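PDB 3TR4: inorganic pyrophosphatase from Coxiella burnetii, which probably catalyses the magnesium-dependent hydrolysis of inorganic pyrophosphate to two phosphate ions, working in the cytoplasm as a homohexamer. Local coordinates for residues B[162-165]-B[166-170]; B[111-114]-B[115-119]; B[12-15]-B[16-19]; B[169-172]-B[173-177]. All coordinates share one frame; numbering follows the deposited sequence.

Contact 1: residues B[162-165]-B[166-170]; sequences AAKK and EFEAS
With chi1 at -178°, K164 carries CG opposite its amide nitrogen and runs extended, while E168, one turn on, swings CG to the side of its own backbone N (chi1 -70°); these settings let the two chains cross at a slant. They meet through the lysine's aliphatic part: E168 OE2 lies 3.5 Å from K164 CE, whereas K164 NZ stays 4.6 Å from that oxygen. The opposite charges probably attract weakly at this range, short of a salt bridge, as befits side chains at the helix surface. Both belong to helix 160-175, the C-terminal helix packed beside the pyrophosphatase barrel, and four consecutive i to i+4 backbone bonds join the segments. The bond from E168 N to K164 O, 2.8 Å, is the shortest; that from E166 N to A162 O is almost straight (175°) but longer, 3.2 Å. The F167 ring leads away from the helix, with K164 O at its edge, to meet F17 of strand 16-23 and I14 of the loop before it. A162 and A163, small enough for close approach, sit against I94 of strand 86-99. S170 OG folds back to donate to F167 O at 2.8 Å, satisfying a buried hydroxyl.

Contact 2: residues B[111-114]-B[115-119]; sequences PVVK and ACRAY
P111, the last residue of strand 106-111, lays its ring against the chain that returns after the turn. Its CB packs 3.7 Å from C116 CB and also meets the methyl of A115, while CD comes within 3.9 Å of Y119 CD2, the two rings set obliquely. C116 SG lies 3.7 Å above the plane of the Y119 ring, offset toward its rim. Proline suits this buried place: it offers a compact apolar surface, and its nitrogen carries no hydrogen and so needs no acceptor. One water bridges the two arms of the turn, donating to P111 O and C116 O, at 2.9 and 2.8 Å. V112 puts its carbonyl oxygen at the centre of the turn. C116 N approaches V112 O nearly head-on at 3.0 Å, and A115 N reaches the same oxygen from above the carbonyl plane. V112 CG2 meets A115 CB at 4.0 Å. V113 has CG1 anti to its backbone N (chi1 175°), which carries that methyl to the aliphatic CD of R117, its closest contact there, 4.1 Å away. K114 points outward, as befits a charged residue at the apex. F46 of a neighbouring subunit packs on P111 and C116, and its D44 on A115. The arrangement is a tight turn whose V112 O accepts two backbone donors, leading from a barrel strand into a short 3-10 segment, at a subunit interface of the hexamer.

Contact 3: residues B[12-15]-B[16-19]; sequences KGID and DFNV
K12 and D16 cross at an angle, the extended lysine bringing its CD beside D16 OD2, 3.4 Å away. K12 NZ ends 4.3 Å from the same oxygen, beyond salt-bridge range; the strong partner of D16 OD2 is R88 of strand 86-99. I14 and F17 lie side by side and point the same way, with I14 CD1 4.2 Å from F17 CE1. F17 holds its CG between the backbone N and the carbonyl carbon (chi1 62°), which turns the ring edge toward the carbonyls of the turn. G13 O consequently lies at the ring edge, in its plane, 3.3 Å from F17 CD1. I14 and F17, both large and apolar, suit the buried side, where both meet F167 of helix 160-175. D15, at the exposed corner, instead sends its carboxylate to a salt bridge with K160. The backbone beneath is closed by D16 N, which donates to G13 O at 2.9 Å from above the carbonyl plane. In return D16 O accepts two bonds: K12 N arrives almost in line at 3.0 Å, and G13 N comes from above the plane at 3.3 Å. G13 is fully extended (phi 172°), in a region of phi/psi that glycine enters far more readily than other residues, which suits it to the bulge. Two residues thus face one, a classic beta bulge, running directly into the type I turn G13-D16 that starts strand 16-23.

Contact 4: residues B[169-172]-B[173-177]; sequences ASIV and RFKEK
R173 reaches back along the helix, its CG beside its own backbone N (chi1 -67°) and its chain extended to NE, and brings NH1 to 3.4 Å from S170 CA. That nitrogen is satisfied elsewhere: it donates to L64 O in the neighbouring loop, and a long, weak ion pair links it to E166, two turns earlier. An arginine suits this position because its length lets a residue near the helix end grasp a loop carbonyl. S170 also bonds to L64 through its backbone, and its OG adds a weak second bond, to E166 O, besides that to F167 O.

The backbone is served in order. R173 N donates to A169 O at 2.9 Å, and K175 N to I171 O at 3.1 Å with a nearly straight geometry (171°). Between them, F174 N makes a weak bond to S170 O. E176 N closes the series on V172 O at 3.0 Å, more bent at 135°, just where the chain leaves helical geometry.

Around that last carbonyl, E176 CG lies 3.1 Å from V172 O, and E176 OE2 meets the methyl CG1 of V172 at 3.5 Å. I171 and K175 run side by side, K175 NZ coming 3.6 Å from I171 CG2, an ammonium group against a hydrocarbon. The chemistry implies that backbone bonds hold this last turn together, while NH1 of R173 ties the helix to the loop at L64 O.

How the contacts relate
Contacts 1 and 4 are successive parts of helix 160-175, sharing A169 and S170, with centres about 11 Å apart. Contact 3 packs against the same helix: F167 CZ lies 3.7 Å from F17 CB, and K164 CA 3.8 Å from I14 CD1. Contact 2 joins from the other side through V112, whose CG1 is 3.9 Å from D16 OD1, so contact 3 stands between contacts 1 and 2, whose centres are about 22 Å apart. The manganese ion held by D67, D72 and D104 lies about 10 Å from the side chain of E166, 11 Å from that of S170 and 14 Å from that of F17. Contact 2 is remote from this site and faces another subunit.

Contact 1: residues B[162-165]-B[166-170]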
ATOM      1  N   ALA B 162      16.981   0.193 -34.248  1.00 34.05           N
ATOM      2  CA  ALA B 162      18.147  -0.014 -33.394  1.00 43.84           C
ATOM      3  C   ALA B 162      17.848  -1.068 -32.334  1.00 44.36           C
ATOM      4  O   ALA B 162      18.694  -1.911 -32.032  1.00 32.57           O
ATOM      5  CB  ALA B 162      18.579   1.288 -32.742  1.00 37.92           C
ATOM      6  N   ALA B 163      16.643  -1.026 -31.774  1.00 30.80           N
ATOM      7  CA  ALA B 163      16.261  -1.992 -30.748  1.00 31.51           C
ATOM      8  C   ALA B 163      16.270  -3.399 -31.333  1.00 30.46           C
ATOM      9  O   ALA B 163      16.732  -4.350 -30.696  1.00 29.79           O
ATOM     10  CB  ALA B 163      14.887  -1.653 -30.175  1.00 27.95           C
ATOM     11  N   LYS B 164      15.762  -3.515 -32.555  1.00 31.17           N
ATOM     12  CA  LYS B 164      15.716  -4.785 -33.266  1.00 36.14           C
ATOM     13  C   LYS B 164      17.113  -5.366 -33.468  1.00 38.17           C
ATOM     14  O   LYS B 164      17.348  -6.544 -33.198  1.00 38.96           O
ATOM     15  CB  LYS B 164      15.022  -4.601 -34.615  1.00 34.87           C
ATOM     16  CG  LYS B 164      14.859  -5.872 -35.430  1.00 37.04           C
ATOM     17  CD  LYS B 164      13.938  -5.622 -36.612  1.00 45.98           C
ATOM     18  CE  LYS B 164      13.636  -6.903 -37.364  1.00 55.30           C
ATOM     19  NZ  LYS B 164      12.508  -6.719 -38.316  1.00 59.33           N
ATOM     20  N   LYS B 165      18.034  -4.534 -33.946  1.00 38.62           N
ATOM     21  CA  LYS B 165      19.415  -4.958 -34.150  1.00 46.17           C
ATOM     22  C   LYS B 165      19.992  -5.572 -32.882  1.00 43.03           C
ATOM     23  O   LYS B 165      20.489  -6.697 -32.900  1.00 39.23           O
ATOM     24  CB  LYS B 165      20.283  -3.781 -34.594  1.00 57.46           C
ATOM     25  CG  LYS B 165      20.058  -3.347 -36.030  1.00 75.08           C
ATOM     26  CD  LYS B 165      20.998  -2.213 -36.401  1.00 87.55           C
ATOM     27  CE  LYS B 165      22.445  -2.587 -36.125  1.00 95.87           C
ATOM     28  NZ  LYS B 165      23.380  -1.473 -36.442  1.00101.50           N
ATOM     29  N   GLU B 166      19.918  -4.826 -31.783  1.00 38.88           N
ATOM     30  CA  GLU B 166      20.456  -5.274 -30.507  1.00 36.84           C
ATOM     31  C   GLU B 166      19.766  -6.549 -30.036  1.00 33.60           C
ATOM     32  O   GLU B 166      20.409  -7.459 -29.510  1.00 34.72           O
ATOM     33  CB  GLU B 166      20.309  -4.175 -29.453  1.00 37.50           C
ATOM     34  CG  GLU B 166      20.852  -4.557 -28.086  1.00 45.25           C
ATOM     35  CD  GLU B 166      22.360  -4.729 -28.086  1.00 57.35           C
ATOM     36  OE1 GLU B 166      23.032  -4.059 -28.900  1.00 61.34           O
ATOM     37  OE2 GLU B 166      22.871  -5.537 -27.279  1.00 56.39           O
ATOM     38  N   PHE B 167      18.453  -6.602 -30.231  1.00 38.33           N
ATOM     39  CA  PHE B 167      17.651  -7.762 -29.856  1.00 33.65           C
ATOM     40  C   PHE B 167      18.135  -9.009 -30.591  1.00 40.35           C
ATOM     41  O   PHE B 167      18.406 -10.042 -29.977  1.00 41.73           O
ATOM     42  CB  PHE B 167      16.173  -7.486 -30.157  1.00 35.79           C
ATOM     43  CG  PHE B 167      15.268  -8.673 -29.960  1.00 37.19           C
ATOM     44  CD1 PHE B 167      14.832  -9.031 -28.694  1.00 33.88           C
ATOM     45  CD2 PHE B 167      14.829  -9.413 -31.046  1.00 41.67           C
ATOM     46  CE1 PHE B 167      13.991 -10.119 -28.514  1.00 38.11           C
ATOM     47  CE2 PHE B 167      13.987 -10.499 -30.874  1.00 44.39           C
ATOM     48  CZ  PHE B 167      13.568 -10.854 -29.605  1.00 43.34           C
ATOM     49  N   GLU B 168      18.265  -8.905 -31.908  1.00 45.57           N
ATOM     50  CA  GLU B 168      18.677 -10.044 -32.720  1.00 44.91           C
ATOM     51  C   GLU B 168      20.113 -10.482 -32.437  1.00 44.90           C
ATOM     52  O   GLU B 168      20.412 -11.678 -32.434  1.00 40.47           O
ATOM     53  CB  GLU B 168      18.474  -9.745 -34.205  1.00 50.10           C
ATOM     54  CG  GLU B 168      17.010  -9.689 -34.607  1.00 56.95           C
ATOM     55  CD  GLU B 168      16.809  -9.242 -36.039  1.00 69.33           C
ATOM     56  OE1 GLU B 168      17.703  -8.558 -36.583  1.00 73.21           O
ATOM     57  OE2 GLU B 168      15.755  -9.575 -36.622  1.00 74.09           O
ATOM     58  N   ALA B 169      20.996  -9.520 -32.193  1.00 42.81           N
ATOM     59  CA  ALA B 169      22.388  -9.834 -31.877  1.00 46.91           C
ATOM     60  C   ALA B 169      22.521 -10.541 -30.529  1.00 43.67           C
ATOM     61  O   ALA B 169      23.316 -11.468 -30.380  1.00 41.38           O
ATOM     62  CB  ALA B 169      23.243  -8.573 -31.906  1.00 46.47           C
ATOM     63  N   SER B 170      21.741 -10.102 -29.546  1.00 43.41           N
ATOM     64  CA  SER B 170      21.787 -10.712 -28.221  1.00 42.02           C
ATOM     65  C   SER B 170      21.249 -12.140 -28.263  1.00 39.59           C
ATOM     66  O   SER B 170      21.603 -12.971 -27.428  1.00 39.92           O
ATOM     67  CB  SER B 170      21.007  -9.875 -27.206  1.00 39.61           C
ATOM     68  OG  SER B 170      19.610  -9.980 -27.425  1.00 53.33           O
TER

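Contact 2: residues B[111-114]-B[115-119]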
ATOM      1  N   PRO B 111       3.222  -3.448 -23.736  1.00 20.27           N
ATOM      2  CA  PRO B 111       2.607  -4.766 -23.938  1.00 18.97           C
ATOM      3  C   PRO B 111       2.099  -4.904 -25.369  1.00 24.93           C
ATOM      4  O   PRO B 111       1.815  -3.887 -26.009  1.00 20.25           O
ATOM      5  CB  PRO B 111       1.423  -4.755 -22.962  1.00 19.98           C
ATOM      6  CG  PRO B 111       1.756  -3.694 -21.955  1.00 17.91           C
ATOM      7  CD  PRO B 111       2.498  -2.649 -22.732  1.00 21.53           C
ATOM      8  N   VAL B 112       1.999  -6.131 -25.873  1.00 26.57           N
ATOM      9  CA  VAL B 112       1.385  -6.345 -27.180  1.00 26.83           C
ATOM     10  C   VAL B 112      -0.043  -5.810 -27.138  1.00 25.87           C
ATOM     11  O   VAL B 112      -0.641  -5.703 -26.067  1.00 25.54           O
ATOM     12  CB  VAL B 112       1.383  -7.832 -27.597  1.00 28.28           C
ATOM     13  CG1 VAL B 112       2.814  -8.329 -27.814  1.00 27.94           C
ATOM     14  CG2 VAL B 112       0.663  -8.682 -26.564  1.00 27.53           C
ATOM     15  N   VAL B 113      -0.588  -5.463 -28.299  1.00 25.29           N
ATOM     16  CA  VAL B 113      -1.918  -4.855 -28.360  1.00 28.13           C
ATOM     17  C   VAL B 113      -2.986  -5.714 -27.683  1.00 31.49           C
ATOM     18  O   VAL B 113      -3.838  -5.202 -26.956  1.00 29.31           O
ATOM     19  CB  VAL B 113      -2.337  -4.555 -29.810  1.00 30.17           C
ATOM     20  CG1 VAL B 113      -3.763  -4.037 -29.850  1.00 33.30           C
ATOM     21  CG2 VAL B 113      -1.373  -3.549 -30.438  1.00 29.06           C
ATOM     22  N   LYS B 114      -2.933  -7.021 -27.925  1.00 30.91           N
ATOM     23  CA  LYS B 114      -3.858  -7.963 -27.303  1.00 35.55           C
ATOM     24  C   LYS B 114      -3.943  -7.790 -25.790  1.00 33.64           C
ATOM     25  O   LYS B 114      -5.020  -7.909 -25.201  1.00 33.82           O
ATOM     26  CB  LYS B 114      -3.438  -9.399 -27.624  1.00 47.01           C
ATOM     27  CG  LYS B 114      -4.066 -10.448 -26.716  1.00 57.54           C
ATOM     28  CD  LYS B 114      -3.445 -11.817 -26.944  1.00 66.84           C
ATOM     29  CE  LYS B 114      -3.557 -12.238 -28.404  1.00 75.65           C
ATOM     30  NZ  LYS B 114      -2.928 -13.564 -28.660  1.00 79.94           N
ATOM     31  N   ALA B 115      -2.802  -7.518 -25.164  1.00 28.88           N
ATOM     32  CA  ALA B 115      -2.734  -7.408 -23.710  1.00 29.95           C
ATOM     33  C   ALA B 115      -3.047  -5.996 -23.224  1.00 35.08           C
ATOM     34  O   ALA B 115      -3.520  -5.809 -22.103  1.00 35.64           O
ATOM     35  CB  ALA B 115      -1.370  -7.858 -23.207  1.00 31.18           C
ATOM     36  N   CYS B 116      -2.783  -5.000 -24.064  1.00 33.52           N
ATOM     37  CA  CYS B 116      -3.067  -3.617 -23.695  1.00 30.40           C
ATOM     38  C   CYS B 116      -3.598  -2.798 -24.869  1.00 30.57           C
ATOM     39  O   CYS B 116      -2.828  -2.194 -25.612  1.00 24.60           O
ATOM     40  CB  CYS B 116      -1.822  -2.949 -23.104  1.00 30.16           C
ATOM     41  SG  CYS B 116      -2.141  -1.331 -22.359  1.00 34.22           S
ATOM     42  N   ARG B 117      -4.919  -2.784 -25.021  1.00 30.49           N
ATOM     43  CA  ARG B 117      -5.579  -2.007 -26.068  1.00 34.94           C
ATOM     44  C   ARG B 117      -5.264  -0.522 -25.969  1.00 32.21           C
ATOM     45  O   ARG B 117      -5.099   0.155 -26.983  1.00 31.00           O
ATOM     46  CB  ARG B 117      -7.094  -2.197 -25.992  1.00 42.09           C
ATOM     47  CG  ARG B 117      -7.610  -3.387 -26.757  1.00 52.34           C
ATOM     48  CD  ARG B 117      -7.466  -3.176 -28.251  1.00 58.13           C
ATOM     49  NE  ARG B 117      -7.995  -4.318 -28.984  1.00 59.51           N
ATOM     50  CZ  ARG B 117      -9.253  -4.421 -29.396  1.00 58.70           C
ATOM     51  NH1 ARG B 117     -10.118  -3.442 -29.162  1.00 57.84           N
ATOM     52  NH2 ARG B 117      -9.646  -5.502 -30.052  1.00 60.79           N
ATOM     53  N   ALA B 118      -5.192  -0.021 -24.741  1.00 32.12           N
ATOM     54  CA  ALA B 118      -5.036   1.408 -24.498  1.00 34.94           C
ATOM     55  C   ALA B 118      -3.766   1.996 -25.106  1.00 34.84           C
ATOM     56  O   ALA B 118      -3.674   3.207 -25.299  1.00 36.77           O
ATOM     57  CB  ALA B 118      -5.090   1.699 -23.001  1.00 38.39           C
ATOM     58  N   TYR B 119      -2.792   1.144 -25.409  1.00 26.97           N
ATOM     59  CA  TYR B 119      -1.514   1.611 -25.937  1.00 26.29           C
ATOM     60  C   TYR B 119      -1.361   1.326 -27.425  1.00 30.02           C
ATOM     61  O   TYR B 119      -0.275   1.475 -27.980  1.00 33.59           O
ATOM     62  CB  TYR B 119      -0.350   0.966 -25.186  1.00 26.20           C
ATOM     63  CG  TYR B 119      -0.141   1.458 -23.772  1.00 31.05           C
ATOM     64  CD1 TYR B 119      -0.957   2.433 -23.213  1.00 33.11           C
ATOM     65  CD2 TYR B 119       0.891   0.948 -22.997  1.00 30.21           C
ATOM     66  CE1 TYR B 119      -0.749   2.877 -21.914  1.00 37.94           C
ATOM     67  CE2 TYR B 119       1.106   1.382 -21.708  1.00 32.92           C
ATOM     68  CZ  TYR B 119       0.286   2.343 -21.167  1.00 33.64           C
ATOM     69  OH  TYR B 119       0.514   2.767 -19.878  1.00 30.92           O
TER
HETATM   70  O   HOH W   1      -0.292  -2.081 -26.751  1.00 25.49           O

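Contact 3: residues B[12-15]-B[16-19]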
ATOM      1  N   LYS B  12       8.956 -14.376 -30.445  1.00 35.28           N
ATOM      2  CA  LYS B  12       8.867 -14.393 -31.905  1.00 40.90           C
ATOM      3  C   LYS B  12       9.733 -13.339 -32.592  1.00 44.80           C
ATOM      4  O   LYS B  12      10.340 -13.609 -33.628  1.00 50.16           O
ATOM      5  CB  LYS B  12       7.407 -14.265 -32.353  1.00 38.83           C
ATOM      6  CG  LYS B  12       6.544 -15.450 -31.943  1.00 44.28           C
ATOM      7  CD  LYS B  12       5.086 -15.270 -32.334  1.00 45.98           C
ATOM      8  CE  LYS B  12       4.293 -16.531 -32.024  1.00 47.99           C
ATOM      9  NZ  LYS B  12       2.846 -16.393 -32.336  1.00 47.75           N
ATOM     10  N   GLY B  13       9.788 -12.139 -32.022  1.00 40.51           N
ATOM     11  CA  GLY B  13      10.541 -11.058 -32.630  1.00 34.56           C
ATOM     12  C   GLY B  13      10.328  -9.727 -31.935  1.00 32.30           C
ATOM     13  O   GLY B  13       9.716  -9.668 -30.871  1.00 31.04           O
ATOM     14  N   ILE B  14      10.823  -8.659 -32.552  1.00 29.70           N
ATOM     15  CA  ILE B  14      10.847  -7.340 -31.925  1.00 35.72           C
ATOM     16  C   ILE B  14       9.448  -6.783 -31.643  1.00 36.05           C
ATOM     17  O   ILE B  14       9.286  -5.886 -30.814  1.00 36.44           O
ATOM     18  CB  ILE B  14      11.650  -6.331 -32.777  1.00 31.87           C
ATOM     19  CG1 ILE B  14      12.112  -5.148 -31.924  1.00 28.67           C
ATOM     20  CG2 ILE B  14      10.835  -5.880 -33.983  1.00 35.05           C
ATOM     21  CD1 ILE B  14      13.019  -5.545 -30.765  1.00 28.06           C
ATOM     22  N   ASP B  15       8.441  -7.322 -32.328  1.00 33.74           N
ATOM     23  CA  ASP B  15       7.059  -6.885 -32.137  1.00 33.28           C
ATOM     24  C   ASP B  15       6.280  -7.819 -31.222  1.00 32.29           C
ATOM     25  O   ASP B  15       5.096  -7.608 -30.969  1.00 31.72           O
ATOM     26  CB  ASP B  15       6.334  -6.779 -33.478  1.00 44.10           C
ATOM     27  CG  ASP B  15       6.757  -5.565 -34.275  1.00 48.07           C
ATOM     28  OD1 ASP B  15       7.434  -5.737 -35.309  1.00 50.51           O
ATOM     29  OD2 ASP B  15       6.412  -4.435 -33.864  1.00 55.43           O
ATOM     30  N   ASP B  16       6.946  -8.857 -30.730  1.00 30.64           N
ATOM     31  CA  ASP B  16       6.291  -9.830 -29.872  1.00 30.48           C
ATOM     32  C   ASP B  16       7.315 -10.741 -29.219  1.00 31.45           C
ATOM     33  O   ASP B  16       7.529 -11.871 -29.665  1.00 33.45           O
ATOM     34  CB  ASP B  16       5.287 -10.660 -30.676  1.00 34.09           C
ATOM     35  CG  ASP B  16       4.624 -11.737 -29.843  1.00 45.11           C
ATOM     36  OD1 ASP B  16       4.673 -11.647 -28.597  1.00 48.07           O
ATOM     37  OD2 ASP B  16       4.051 -12.675 -30.435  1.00 53.19           O
ATOM     38  N   PHE B  17       7.951 -10.247 -28.163  1.00 20.71           N
ATOM     39  CA  PHE B  17       8.940 -11.045 -27.457  1.00 25.16           C
ATOM     40  C   PHE B  17       8.627 -11.165 -25.970  1.00 26.74           C
ATOM     41  O   PHE B  17       7.776 -10.449 -25.441  1.00 23.94           O
ATOM     42  CB  PHE B  17      10.365 -10.529 -27.713  1.00 22.63           C
ATOM     43  CG  PHE B  17      10.617  -9.118 -27.241  1.00 19.74           C
ATOM     44  CD1 PHE B  17      10.319  -8.033 -28.053  1.00 23.75           C
ATOM     45  CD2 PHE B  17      11.196  -8.881 -26.004  1.00 19.86           C
ATOM     46  CE1 PHE B  17      10.571  -6.738 -27.628  1.00 22.00           C
ATOM     47  CE2 PHE B  17      11.454  -7.588 -25.574  1.00 20.49           C
ATOM     48  CZ  PHE B  17      11.141  -6.517 -26.385  1.00 27.88           C
ATOM     49  N   ASN B  18       9.306 -12.093 -25.305  1.00 27.85           N
ATOM     50  CA  ASN B  18       9.044 -12.370 -23.899  1.00 24.61           C
ATOM     51  C   ASN B  18       9.903 -11.542 -22.956  1.00 23.92           C
ATOM     52  O   ASN B  18      11.079 -11.293 -23.219  1.00 27.09           O
ATOM     53  CB  ASN B  18       9.240 -13.857 -23.608  1.00 25.06           C
ATOM     54  CG  ASN B  18       8.200 -14.724 -24.291  1.00 32.65           C
ATOM     55  OD1 ASN B  18       7.070 -14.289 -24.518  1.00 32.25           O
ATOM     56  ND2 ASN B  18       8.573 -15.956 -24.618  1.00 30.26           N
ATOM     57  N   VAL B  19       9.305 -11.120 -21.851  1.00 22.61           N
ATOM     58  CA  VAL B  19      10.045 -10.424 -20.812  1.00 22.77           C
ATOM     59  C   VAL B  19       9.646 -10.978 -19.456  1.00 28.19           C
ATOM     60  O   VAL B  19       8.459 -11.144 -19.165  1.00 26.13           O
ATOM     61  CB  VAL B  19       9.786  -8.906 -20.845  1.00 25.52           C
ATOM     62  CG1 VAL B  19      10.346  -8.243 -19.599  1.00 24.85           C
ATOM     63  CG2 VAL B  19      10.401  -8.293 -22.102  1.00 30.10           C
TER

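Contact 4: residues B[169-172]-B[173-177]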
ATOM      1  N   ALA B 169      20.996  -9.520 -32.193  1.00 42.81           N
ATOM      2  CA  ALA B 169      22.388  -9.834 -31.877  1.00 46.91           C
ATOM      3  C   ALA B 169      22.521 -10.541 -30.529  1.00 43.67           C
ATOM      4  O   ALA B 169      23.316 -11.468 -30.380  1.00 41.38           O
ATOM      5  CB  ALA B 169      23.243  -8.573 -31.906  1.00 46.47           C
ATOM      6  N   SER B 170      21.741 -10.102 -29.546  1.00 43.41           N
ATOM      7  CA  SER B 170      21.787 -10.712 -28.221  1.00 42.02           C
ATOM      8  C   SER B 170      21.249 -12.140 -28.263  1.00 39.59           C
ATOM      9  O   SER B 170      21.603 -12.971 -27.428  1.00 39.92           O
ATOM     10  CB  SER B 170      21.007  -9.875 -27.206  1.00 39.61           C
ATOM     11  OG  SER B 170      19.610  -9.980 -27.425  1.00 53.33           O
ATOM     12  N   ILE B 171      20.382 -12.412 -29.232  1.00 41.46           N
ATOM     13  CA  ILE B 171      19.911 -13.768 -29.475  1.00 44.05           C
ATOM     14  C   ILE B 171      21.045 -14.591 -30.075  1.00 46.31           C
ATOM     15  O   ILE B 171      21.270 -15.741 -29.689  1.00 43.33           O
ATOM     16  CB  ILE B 171      18.701 -13.785 -30.427  1.00 47.65           C
ATOM     17  CG1 ILE B 171      17.442 -13.304 -29.700  1.00 43.99           C
ATOM     18  CG2 ILE B 171      18.486 -15.180 -30.990  1.00 49.43           C
ATOM     19  CD1 ILE B 171      16.206 -13.274 -30.574  1.00 44.64           C
ATOM     20  N   VAL B 172      21.765 -13.988 -31.016  1.00 45.06           N
ATOM     21  CA  VAL B 172      22.920 -14.630 -31.627  1.00 50.44           C
ATOM     22  C   VAL B 172      23.941 -15.043 -30.572  1.00 55.25           C
ATOM     23  O   VAL B 172      24.401 -16.183 -30.560  1.00 52.91           O
ATOM     24  CB  VAL B 172      23.605 -13.712 -32.656  1.00 54.61           C
ATOM     25  CG1 VAL B 172      24.938 -14.305 -33.095  1.00 58.84           C
ATOM     26  CG2 VAL B 172      22.695 -13.482 -33.853  1.00 56.67           C
ATOM     27  N   ARG B 173      24.293 -14.115 -29.687  1.00 54.92           N
ATOM     28  CA  ARG B 173      25.263 -14.413 -28.640  1.00 54.17           C
ATOM     29  C   ARG B 173      24.830 -15.621 -27.826  1.00 53.10           C
ATOM     30  O   ARG B 173      25.627 -16.523 -27.567  1.00 54.18           O
ATOM     31  CB  ARG B 173      25.456 -13.219 -27.710  1.00 54.86           C
ATOM     32  CG  ARG B 173      26.120 -12.023 -28.350  1.00 59.16           C
ATOM     33  CD  ARG B 173      26.606 -11.069 -27.280  1.00 63.40           C
ATOM     34  NE  ARG B 173      26.828  -9.728 -27.808  1.00 69.24           N
ATOM     35  CZ  ARG B 173      25.888  -8.793 -27.872  1.00 68.05           C
ATOM     36  NH1 ARG B 173      24.660  -9.053 -27.443  1.00 63.26           N
ATOM     37  NH2 ARG B 173      26.176  -7.598 -28.364  1.00 68.74           N
ATOM     38  N   PHE B 174      23.567 -15.629 -27.415  1.00 46.77           N
ATOM     39  CA  PHE B 174      23.044 -16.730 -26.621  1.00 47.58           C
ATOM     40  C   PHE B 174      23.270 -18.057 -27.341  1.00 50.82           C
ATOM     41  O   PHE B 174      23.843 -18.990 -26.776  1.00 50.97           O
ATOM     42  CB  PHE B 174      21.557 -16.530 -26.316  1.00 38.51           C
ATOM     43  CG  PHE B 174      21.000 -17.538 -25.353  1.00 42.46           C
ATOM     44  CD1 PHE B 174      21.277 -17.446 -23.997  1.00 44.04           C
ATOM     45  CD2 PHE B 174      20.209 -18.583 -25.801  1.00 39.36           C
ATOM     46  CE1 PHE B 174      20.774 -18.378 -23.105  1.00 43.02           C
ATOM     47  CE2 PHE B 174      19.702 -19.517 -24.914  1.00 36.89           C
ATOM     48  CZ  PHE B 174      19.984 -19.413 -23.563  1.00 41.03           C
ATOM     49  N   LYS B 175      22.831 -18.125 -28.594  1.00 49.93           N
ATOM     50  CA  LYS B 175      22.954 -19.339 -29.394  1.00 53.19           C
ATOM     51  C   LYS B 175      24.397 -19.810 -29.554  1.00 55.59           C
ATOM     52  O   LYS B 175      24.653 -21.005 -29.694  1.00 54.71           O
ATOM     53  CB  LYS B 175      22.325 -19.141 -30.775  1.00 57.38           C
ATOM     54  CG  LYS B 175      20.809 -19.256 -30.806  1.00 59.96           C
ATOM     55  CD  LYS B 175      20.309 -19.314 -32.242  1.00 66.57           C
ATOM     56  CE  LYS B 175      18.838 -19.689 -32.312  1.00 65.29           C
ATOM     57  NZ  LYS B 175      17.966 -18.640 -31.730  1.00 64.89           N
ATOM     58  N   GLU B 176      25.335 -18.866 -29.532  1.00 63.13           N
ATOM     59  CA  GLU B 176      26.744 -19.166 -29.778  1.00 70.88           C
ATOM     60  C   GLU B 176      27.394 -19.993 -28.673  1.00 69.21           C
ATOM     61  O   GLU B 176      28.619 -20.107 -28.619  1.00 65.82           O
ATOM     62  CB  GLU B 176      27.541 -17.877 -29.994  1.00 79.45           C
ATOM     63  CG  GLU B 176      27.272 -17.195 -31.325  1.00 89.04           C
ATOM     64  CD  GLU B 176      28.162 -15.988 -31.549  1.00 97.51           C
ATOM     65  OE1 GLU B 176      28.800 -15.530 -30.577  1.00100.05           O
ATOM     66  OE2 GLU B 176      28.225 -15.501 -32.698  1.00 99.21           O
ATOM     67  N   LYS B 177      26.575 -20.566 -27.799  1.00 69.28           N
ATOM     68  CA  LYS B 177      27.074 -21.428 -26.734  1.00 71.44           C
ATOM     69  C   LYS B 177      25.933 -22.143 -26.016  1.00 72.23           C
ATOM     70  O   LYS B 177      25.648 -23.309 -26.287  1.00 72.66           O
ATOM     71  CB  LYS B 177      27.905 -20.621 -25.735  1.00 71.80           C
ATOM     72  CG  LYS B 177      27.156 -19.465 -25.098  1.00 68.14           C
ATOM     73  CD  LYS B 177      28.014 -18.769 -24.059  1.00 72.20           C
ATOM     74  CE  LYS B 177      27.201 -17.771 -23.258  1.00 75.58           C
ATOM     75  NZ  LYS B 177      27.983 -17.190 -22.132  1.00 78.63           N
TER